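Exo-beta-1,3-galactanase (Bifidobacterium bifidum, PDB 5FLW) probably hydrolyses beta-1,3-galactan chains from their non-reducing ends to release galactose, using the five-bladed beta-propeller of glycoside hydrolase family 43. Local coordinates at residues H21-Q26 and W32-E37; R132-R137 and G159-R164; G204-S209 and D214-T219. All coordinates share one frame; numbering follows the deposited sequence.

Contacts 1, 2 and 3 sample three of the five four-stranded blades of one propeller, in series along the chain. Contact 1 joins the first two strands of the first blade, contact 2 sets the loop entering the third blade against that blade's third strand, and contact 3 joins the middle strands of the fourth. None touches another: contacts 2 and 3 come nearest, at about 7 Å between nearest atoms and 17 Å between centres. The centre of contact 1 lies about 7 Å from the centre of the chain, against 15 and 13 Å for contacts 2 and 3. In family 43 the substrate pocket lies on the propeller axis; these distances are consistent with contact 1 lying nearer that axis.

Contact 1 (H21-Q26 and W32-E37); sequences HGIGLQ and WYAYGE
Tyr33 N gives its hydrogen to Gln26 O at 2.7 Å, almost straight at 168°, and the same oxygen takes a CA-H contact from Trp32 and lies at the edge of the Tyr33 ring, in its plane. Tyr33 O accepts Gln26 N in return. Two residues along, Gly24 and Tyr35 exchange a second pair of bonds, Tyr35 N to Gly24 O at 2.8 Å being the shorter, while the CA of Ile23 supplies a further CA-H contact to Tyr35 O.

Between these rungs, Leu25 and Ala34 form the non-hydrogen-bonded pair and share the opposite face of the sheet from Gln26, Tyr33 and Tyr35. Leu25 CD2 rests on Ala34 CB at 3.8 Å, and Leu25 CB lies obliquely to the Trp32 indole, 4.2 Å from CE3. On this side Val249 of strand 244-250 covers both Leu25 and Trp32.

At the far end Glu37 N meets His21 O at 2.9 Å in a straight bond. Glu37 CG passes 3.4 Å from His21 O, its chain extended (chi2 169°) so that the carboxylate runs on past Gly22 to Arg83 N and Lys39. The His21 ring turns an edge to Glu37 O, with CD2 3.3 Å away, and its NE2 bonds Gly274 O.

This ladder, closed by the short turn between strands 24-28 and 31-37, makes an antiparallel beta hairpin, here the first two strands of a propeller blade; strand 48-53 continues the sheet beyond strand 31-37.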
loop_
_atom_site.group_PDB
_atom_site.type_symbol
_atom_site.label_atom_id
_atom_site.label_comp_id
_atom_site.label_asym_id
_atom_site.label_seq_id
_atom_site.Cartn_x
_atom_site.Cartn_y
_atom_site.Cartn_z
ATOM N N HIS A 21 -6.682 -6.118 -3.259
ATOM C CA HIS A 21 -5.582 -5.973 -4.208
ATOM C C HIS A 21 -4.989 -4.574 -4.090
ATOM O O HIS A 21 -5.723 -3.572 -4.142
ATOM C CB HIS A 21 -6.056 -6.157 -5.644
ATOM C CG HIS A 21 -6.923 -7.354 -5.852
ATOM N ND1 HIS A 21 -6.476 -8.645 -5.627
ATOM C CD2 HIS A 21 -8.193 -7.460 -6.317
ATOM C CE1 HIS A 21 -7.457 -9.488 -5.902
ATOM N NE2 HIS A 21 -8.505 -8.797 -6.344
ATOM N N GLY A 22 -3.665 -4.512 -3.943
ATOM C CA GLY A 22 -2.973 -3.240 -3.785
ATOM C C GLY A 22 -3.464 -2.427 -2.603
ATOM O O GLY A 22 -3.528 -1.203 -2.697
ATOM N N ILE A 23 -3.770 -3.084 -1.461
ATOM C CA ILE A 23 -4.589 -2.430 -0.432
ATOM C C ILE A 23 -3.822 -1.377 0.366
ATOM O O ILE A 23 -2.594 -1.446 0.572
ATOM C CB ILE A 23 -5.292 -3.416 0.532
ATOM C CG1 ILE A 23 -4.286 -4.124 1.450
ATOM C CG2 ILE A 23 -6.164 -4.360 -0.229
ATOM C CD1 ILE A 23 -4.939 -5.046 2.471
ATOM N N GLY A 24 -4.594 -0.406 0.870
ATOM C CA GLY A 24 -4.226 0.323 2.061
ATOM C C GLY A 24 -4.976 -0.278 3.238
ATOM O O GLY A 24 -6.075 -0.838 3.074
ATOM N N LEU A 25 -4.357 -0.170 4.432
ATOM C CA LEU A 25 -4.945 -0.617 5.692
ATOM C C LEU A 25 -4.775 0.471 6.736
ATOM O O LEU A 25 -3.675 1.012 6.899
ATOM C CB LEU A 25 -4.222 -1.840 6.264
ATOM C CG LEU A 25 -4.584 -3.220 5.786
ATOM C CD1 LEU A 25 -3.558 -4.197 6.376
ATOM C CD2 LEU A 25 -5.992 -3.543 6.264
ATOM N N GLN A 26 -5.847 0.747 7.486
ATOM C CA GLN A 26 -5.834 1.708 8.579
ATOM C C GLN A 26 -6.678 1.166 9.715
ATOM O O GLN A 26 -7.738 0.592 9.472
ATOM C CB GLN A 26 -6.510 3.013 8.149
ATOM C CG GLN A 26 -5.690 3.891 7.229
ATOM C CD GLN A 26 -4.478 4.430 7.933
ATOM O OE1 GLN A 26 -4.595 5.248 8.850
ATOM N NE2 GLN A 26 -3.305 3.973 7.528
ATOM N N TRP A 32 -9.983 -2.672 11.754
ATOM C CA TRP A 32 -9.123 -2.466 10.594
ATOM C C TRP A 32 -9.969 -2.207 9.351
ATOM O O TRP A 32 -10.950 -2.914 9.102
ATOM C CB TRP A 32 -8.204 -3.668 10.361
ATOM C CG TRP A 32 -7.048 -3.705 11.362
ATOM C CD1 TRP A 32 -6.987 -4.416 12.528
ATOM C CD2 TRP A 32 -5.812 -2.987 11.262
ATOM N NE1 TRP A 32 -5.788 -4.172 13.173
ATOM C CE2 TRP A 32 -5.049 -3.306 12.409
ATOM C CE3 TRP A 32 -5.270 -2.121 10.301
ATOM C CZ2 TRP A 32 -3.775 -2.785 12.628
ATOM C CZ3 TRP A 32 -3.995 -1.586 10.528
ATOM C CH2 TRP A 32 -3.263 -1.928 11.678
ATOM N N TYR A 33 -9.584 -1.191 8.584
ATOM C CA TYR A 33 -10.229 -0.852 7.324
ATOM C C TYR A 33 -9.246 -1.102 6.190
ATOM O O TYR A 33 -8.154 -0.520 6.185
ATOM C CB TYR A 33 -10.631 0.627 7.310
ATOM C CG TYR A 33 -11.752 0.941 8.264
ATOM C CD1 TYR A 33 -11.543 0.919 9.638
ATOM C CD2 TYR A 33 -13.036 1.236 7.787
ATOM C CE1 TYR A 33 -12.577 1.194 10.534
ATOM C CE2 TYR A 33 -14.088 1.515 8.668
ATOM C CZ TYR A 33 -13.848 1.484 10.046
ATOM O OH TYR A 33 -14.857 1.757 10.954
ATOM N N ALA A 34 -9.642 -1.926 5.220
ATOM C CA ALA A 34 -8.861 -2.156 4.005
ATOM C C ALA A 34 -9.514 -1.435 2.827
ATOM O O ALA A 34 -10.746 -1.427 2.695
ATOM C CB ALA A 34 -8.765 -3.656 3.687
ATOM N N TYR A 35 -8.690 -0.841 1.964
ATOM C CA TYR A 35 -9.166 -0.198 0.739
ATOM C C TYR A 35 -8.437 -0.863 -0.426
ATOM O O TYR A 35 -7.211 -0.781 -0.501
ATOM C CB TYR A 35 -8.887 1.321 0.776
ATOM C CG TYR A 35 -9.539 1.980 1.989
ATOM C CD1 TYR A 35 -10.880 2.458 1.927
ATOM C CD2 TYR A 35 -8.861 2.073 3.217
ATOM C CE1 TYR A 35 -11.499 3.043 3.044
ATOM C CE2 TYR A 35 -9.490 2.639 4.345
ATOM C CZ TYR A 35 -10.799 3.127 4.250
ATOM O OH TYR A 35 -11.413 3.696 5.342
ATOM N N GLY A 36 -9.179 -1.525 -1.325
ATOM C CA GLY A 36 -8.558 -2.312 -2.372
ATOM C C GLY A 36 -9.041 -1.955 -3.768
ATOM O O GLY A 36 -10.094 -1.326 -3.956
ATOM N N GLU A 37 -8.234 -2.364 -4.767
ATOM C CA GLU A 37 -8.624 -2.196 -6.169
ATOM C C GLU A 37 -9.716 -3.198 -6.534
ATOM O O GLU A 37 -9.509 -4.402 -6.425
ATOM C CB GLU A 37 -7.408 -2.422 -7.066
ATOM C CG GLU A 37 -6.228 -1.504 -6.764
ATOM C CD GLU A 37 -4.935 -1.901 -7.475
ATOM O OE1 GLU A 37 -4.952 -2.769 -8.374
ATOM O OE2 GLU A 37 -3.860 -1.384 -7.081
#

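Contact 2 (R132-R137 and G159-R164); sequences RGYLSR and GTHIYR
The third propeller blade is met here by the loop that leads into it from the second: Tyr134 of that loop lies against His161 on strand 159-165. With Tyr134 CG anti to its carbonyl carbon (chi1 -60°), the ring is sent toward the histidine, and the two side chains cross at about a right angle, Tyr134 CD2 being 4.2 Å from His161 CE1. Tyr163 OH lies at the edge of the Tyr134 ring, near its plane, 4.3 Å from Tyr134 CD2. The closer packing is along the strand itself. Tyr163 OH sits 3.1 Å above the imidazole plane of His161, over its centre, and the Tyr163 ring in turn carries His161 CB over one face.

In this antiparallel blade strand 159-165 lies between strands 149-155 and 172-179, and His161 bonds an aspartate on each, NE2 to Asp155 and ND1 to Asp175, while the loop's Tyr134 reaches its CE1. A water completes the join. It donates to Leu135 O at 2.8 Å and bonds Tyr163 OH at 2.7 Å, lying in the plane of the Tyr163 ring.

Tyr134 is itself steadied from within the loop. Arg132 CB lies over the centre of its ring at 3.7 Å, and Arg132 NE reaches round to Tyr134 OH at 3.0 Å, with the hydroxyl close to the guanidinium plane. His158 packs against the same phenol ring.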
loop_
_atom_site.group_PDB
_atom_site.type_symbol
_atom_site.label_atom_id
_atom_site.label_comp_id
_atom_site.label_asym_id
_atom_site.label_seq_id
_atom_site.Cartn_x
_atom_site.Cartn_y
_atom_site.Cartn_z
ATOM N N ARG A 132 6.042 19.032 -8.550
ATOM C CA ARG A 132 6.940 19.631 -9.544
ATOM C C ARG A 132 6.751 19.093 -10.971
ATOM O O ARG A 132 7.630 19.297 -11.829
ATOM C CB ARG A 132 8.401 19.530 -9.109
ATOM C CG ARG A 132 8.669 20.382 -7.903
ATOM C CD ARG A 132 10.098 20.280 -7.432
ATOM N NE ARG A 132 11.063 20.781 -8.405
ATOM C CZ ARG A 132 11.447 22.052 -8.504
ATOM N NH1 ARG A 132 10.921 22.987 -7.700
ATOM N NH2 ARG A 132 12.351 22.409 -9.415
ATOM N N GLY A 133 5.632 18.417 -11.245
ATOM C CA GLY A 133 5.443 17.732 -12.505
ATOM C C GLY A 133 6.045 16.338 -12.577
ATOM O O GLY A 133 5.926 15.693 -13.628
ATOM N N TYR A 134 6.673 15.850 -11.500
ATOM C CA TYR A 134 7.357 14.560 -11.533
ATOM C C TYR A 134 6.366 13.402 -11.621
ATOM O O TYR A 134 5.230 13.481 -11.133
ATOM C CB TYR A 134 8.214 14.358 -10.271
ATOM C CG TYR A 134 9.300 15.399 -10.058
ATOM C CD1 TYR A 134 9.789 16.140 -11.111
ATOM C CD2 TYR A 134 9.863 15.603 -8.800
ATOM C CE1 TYR A 134 10.796 17.103 -10.923
ATOM C CE2 TYR A 134 10.843 16.534 -8.606
ATOM C CZ TYR A 134 11.317 17.277 -9.667
ATOM O OH TYR A 134 12.294 18.219 -9.448
ATOM N N LEU A 135 6.838 12.289 -12.199
ATOM C CA LEU A 135 6.063 11.057 -12.235
ATOM C C LEU A 135 5.751 10.560 -10.833
ATOM O O LEU A 135 6.627 10.507 -9.969
ATOM C CB LEU A 135 6.880 9.966 -12.915
ATOM C CG LEU A 135 7.308 10.189 -14.360
ATOM C CD1 LEU A 135 8.387 9.170 -14.795
ATOM C CD2 LEU A 135 6.070 10.168 -15.292
ATOM N N SER A 136 4.504 10.144 -10.617
ATOM C CA SER A 136 4.101 9.401 -9.423
ATOM C C SER A 136 3.315 8.166 -9.868
ATOM O O SER A 136 2.299 8.290 -10.568
ATOM C CB SER A 136 3.245 10.273 -8.498
ATOM O OG SER A 136 2.848 9.543 -7.345
ATOM N N ARG A 137 3.801 6.977 -9.513
ATOM C CA ARG A 137 3.081 5.738 -9.819
ATOM C C ARG A 137 2.690 5.016 -8.527
ATOM O O ARG A 137 1.802 5.505 -7.826
ATOM C CB ARG A 137 3.836 4.925 -10.864
ATOM C CG ARG A 137 3.851 5.674 -12.213
ATOM C CD ARG A 137 4.240 4.750 -13.332
ATOM N NE ARG A 137 4.234 5.362 -14.659
ATOM C CZ ARG A 137 5.305 5.940 -15.171
ATOM N NH1 ARG A 137 6.408 5.996 -14.415
ATOM N NH2 ARG A 137 5.301 6.443 -16.410
ATOM N N GLY A 159 13.646 8.242 -8.145
ATOM C CA GLY A 159 13.691 7.363 -7.006
ATOM C C GLY A 159 12.325 7.337 -6.375
ATOM O O GLY A 159 11.349 7.839 -6.937
ATOM N N THR A 160 12.235 6.739 -5.185
ATOM C CA THR A 160 10.963 6.700 -4.477
ATOM C C THR A 160 10.980 7.776 -3.391
ATOM O O THR A 160 11.904 7.816 -2.559
ATOM C CB THR A 160 10.665 5.297 -3.958
ATOM O OG1 THR A 160 10.603 4.423 -5.097
ATOM C CG2 THR A 160 9.333 5.251 -3.197
ATOM N N HIS A 161 9.994 8.688 -3.465
ATOM C CA HIS A 161 9.902 9.834 -2.573
ATOM C C HIS A 161 9.151 9.472 -1.302
ATOM O O HIS A 161 8.223 8.655 -1.310
ATOM C CB HIS A 161 9.115 10.986 -3.211
ATOM C CG HIS A 161 9.713 11.526 -4.472
ATOM N ND1 HIS A 161 10.466 12.680 -4.508
ATOM C CD2 HIS A 161 9.643 11.083 -5.750
ATOM C CE1 HIS A 161 10.838 12.924 -5.755
ATOM N NE2 HIS A 161 10.364 11.962 -6.526
ATOM N N ILE A 162 9.514 10.154 -0.222
ATOM C CA ILE A 162 8.644 10.376 0.928
ATOM C C ILE A 162 8.239 11.841 0.852
ATOM O O ILE A 162 9.098 12.732 0.922
ATOM C CB ILE A 162 9.355 10.082 2.260
ATOM C CG1 ILE A 162 9.854 8.621 2.310
ATOM C CG2 ILE A 162 8.428 10.423 3.428
ATOM C CD1 ILE A 162 10.668 8.256 3.536
ATOM N N TYR A 163 6.946 12.098 0.645
ATOM C CA TYR A 163 6.405 13.448 0.551
ATOM C C TYR A 163 5.613 13.764 1.815
ATOM O O TYR A 163 4.757 12.968 2.221
ATOM C CB TYR A 163 5.435 13.527 -0.619
ATOM C CG TYR A 163 6.039 13.511 -2.001
ATOM C CD1 TYR A 163 7.065 14.404 -2.359
ATOM C CD2 TYR A 163 5.529 12.655 -2.983
ATOM C CE1 TYR A 163 7.583 14.407 -3.662
ATOM C CE2 TYR A 163 6.047 12.644 -4.267
ATOM C CZ TYR A 163 7.056 13.521 -4.603
ATOM O OH TYR A 163 7.561 13.504 -5.872
ATOM N N ARG A 164 5.862 14.926 2.415
ATOM C CA ARG A 164 5.078 15.348 3.570
ATOM C C ARG A 164 3.827 16.092 3.101
ATOM O O ARG A 164 3.903 16.946 2.215
ATOM C CB ARG A 164 5.889 16.210 4.537
ATOM C CG ARG A 164 5.144 16.576 5.832
ATOM C CD ARG A 164 6.068 17.152 6.884
ATOM N NE ARG A 164 6.838 18.296 6.373
ATOM C CZ ARG A 164 6.498 19.579 6.520
ATOM N NH1 ARG A 164 5.390 19.904 7.182
ATOM N NH2 ARG A 164 7.278 20.548 6.024
HETATM O O HOH W 1 6.466 11.443 -7.320
#

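Contact 3 (G204-S209 and D214-T219); sequences GSQLTS and DNKYST
Asn215 runs its side chain along the backbone of Gly204 and Ser205. Its CB stands 3.2 Å from Gly204 O, and Asn215 CG lies 3.8 Å from Ser205 CB. With CG anti to the carbonyl carbon (chi1 -64°), the amide is carried past Ser205, where Asn215 ND2 comes within 3.4 Å of Ser205 CB, a van der Waals approach; the same nitrogen also hydrogen-bonds a residue adjoining the two segments. OD1 accepts the backbone N of Val245, and at Ser205 a chi1 of 49°, which places OG between the backbone N and the carbonyl carbon, brings that hydroxyl to Ser190 OG and Gln244 NE2.

Within 204-209 and 214-219, Gly204 and Lys216 form the hydrogen-bonded pair; Ser218 with Trp202 continues the ladder. Gly204 N donates to Lys216 O, and Lys216 N donates to Gly204 O, both bonds being 3.0 Å long and both donors lying nearly in line with the carbonyl they approach. Beyond this pair the chains part into a loop, where Gln206 lays its CG 3.8 Å from Asp214 O.

The contact therefore ends a hairpin of strands 199-205 and 216-220, the two middle strands of the fourth propeller blade. Its link to the fifth runs through residues leading into strand 244-250: Asp214 accepts the N-H of Gly237 and that of Lys239, and Asn215 N bonds Thr240 in the short helix 239-242.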
loop_
_atom_site.group_PDB
_atom_site.type_symbol
_atom_site.label_atom_id
_atom_site.label_comp_id
_atom_site.label_asym_id
_atom_site.label_seq_id
_atom_site.Cartn_x
_atom_site.Cartn_y
_atom_site.Cartn_z
ATOM N N GLY A 204 9.948 -2.328 -0.033
ATOM C CA GLY A 204 9.515 -2.155 -1.410
ATOM C C GLY A 204 9.936 -3.327 -2.276
ATOM O O GLY A 204 10.641 -4.239 -1.830
ATOM N N SER A 205 9.490 -3.283 -3.531
ATOM C CA SER A 205 9.735 -4.342 -4.501
ATOM C C SER A 205 10.613 -3.857 -5.652
ATOM O O SER A 205 10.536 -2.694 -6.073
ATOM C CB SER A 205 8.423 -4.893 -5.071
ATOM O OG SER A 205 7.565 -3.849 -5.498
ATOM N N GLN A 206 11.444 -4.762 -6.170
ATOM C CA GLN A 206 12.207 -4.415 -7.366
ATOM C C GLN A 206 11.255 -4.253 -8.550
ATOM O O GLN A 206 10.073 -4.608 -8.484
ATOM C CB GLN A 206 13.314 -5.443 -7.656
ATOM C CG GLN A 206 14.189 -5.729 -6.444
ATOM C CD GLN A 206 15.313 -6.720 -6.754
ATOM O OE1 GLN A 206 15.521 -7.711 -6.034
ATOM N NE2 GLN A 206 16.040 -6.479 -7.829
ATOM N N LEU A 207 11.780 -3.678 -9.633
ATOM C CA LEU A 207 11.022 -3.404 -10.857
ATOM C C LEU A 207 11.319 -4.564 -11.800
ATOM O O LEU A 207 12.300 -4.545 -12.548
ATOM C CB LEU A 207 11.442 -2.062 -11.461
ATOM C CG LEU A 207 11.326 -0.847 -10.527
ATOM C CD1 LEU A 207 11.768 0.427 -11.232
ATOM C CD2 LEU A 207 9.928 -0.672 -10.025
ATOM N N THR A 208 10.484 -5.599 -11.741
ATOM C CA THR A 208 10.662 -6.782 -12.582
ATOM C C THR A 208 9.351 -7.153 -13.265
ATOM O O THR A 208 9.075 -8.321 -13.514
ATOM C CB THR A 208 11.179 -7.992 -11.771
ATOM O OG1 THR A 208 10.202 -8.379 -10.799
ATOM C CG2 THR A 208 12.475 -7.648 -11.061
ATOM N N SER A 209 8.555 -6.133 -13.558
ATOM C CA SER A 209 7.255 -6.293 -14.199
ATOM C C SER A 209 6.359 -7.316 -13.499
ATOM O O SER A 209 6.177 -7.245 -12.295
ATOM C CB SER A 209 7.379 -6.561 -15.704
ATOM O OG SER A 209 8.218 -7.661 -16.003
ATOM N N ASP A 214 12.938 -10.687 -5.093
ATOM C CA ASP A 214 13.310 -10.608 -3.685
ATOM C C ASP A 214 13.151 -9.150 -3.259
ATOM O O ASP A 214 13.965 -8.283 -3.620
ATOM C CB ASP A 214 14.735 -11.112 -3.475
ATOM C CG ASP A 214 14.876 -12.607 -3.710
ATOM O OD1 ASP A 214 13.889 -13.371 -3.520
ATOM O OD2 ASP A 214 16.010 -13.030 -4.055
ATOM N N ASN A 215 12.079 -8.872 -2.510
ATOM C CA ASN A 215 11.814 -7.525 -2.031
ATOM C C ASN A 215 12.818 -7.150 -0.925
ATOM O O ASN A 215 13.470 -8.007 -0.313
ATOM C CB ASN A 215 10.381 -7.416 -1.503
ATOM C CG ASN A 215 9.295 -7.634 -2.593
ATOM O OD1 ASN A 215 8.109 -7.676 -2.263
ATOM N ND2 ASN A 215 9.692 -7.788 -3.860
ATOM N N LYS A 216 12.938 -5.841 -0.667
ATOM C CA LYS A 216 13.966 -5.370 0.259
ATOM C C LYS A 216 13.427 -4.292 1.196
ATOM O O LYS A 216 12.346 -3.713 0.985
ATOM C CB LYS A 216 15.190 -4.826 -0.493
ATOM C CG LYS A 216 15.724 -5.728 -1.557
ATOM C CD LYS A 216 17.053 -5.200 -2.090
ATOM C CE LYS A 216 17.684 -6.192 -3.034
ATOM N NZ LYS A 216 18.940 -5.684 -3.657
ATOM N N TYR A 217 14.227 -4.002 2.235
ATOM C CA TYR A 217 13.901 -2.950 3.191
ATOM C C TYR A 217 15.135 -2.117 3.550
ATOM O O TYR A 217 16.293 -2.552 3.410
ATOM C CB TYR A 217 13.212 -3.506 4.450
ATOM C CG TYR A 217 14.160 -4.216 5.400
ATOM C CD1 TYR A 217 14.672 -5.481 5.088
ATOM C CD2 TYR A 217 14.559 -3.623 6.595
ATOM C CE1 TYR A 217 15.559 -6.146 5.938
ATOM C CE2 TYR A 217 15.454 -4.278 7.466
ATOM C CZ TYR A 217 15.944 -5.539 7.133
ATOM O OH TYR A 217 16.812 -6.192 7.996
ATOM N N SER A 218 14.861 -0.905 4.040
ATOM C CA SER A 218 15.872 0.027 4.521
ATOM C C SER A 218 15.362 0.630 5.824
ATOM O O SER A 218 14.153 0.663 6.068
ATOM C CB SER A 218 16.137 1.109 3.466
ATOM O OG SER A 218 17.085 2.056 3.886
ATOM N N THR A 219 16.295 1.084 6.678
ATOM C CA THR A 219 15.949 1.692 7.965
ATOM C C THR A 219 16.602 3.070 8.098
ATOM O O THR A 219 17.603 3.380 7.438
ATOM C CB THR A 219 16.359 0.823 9.180
ATOM O OG1 THR A 219 17.780 0.676 9.192
ATOM C CG2 THR A 219 15.741 -0.558 9.075
#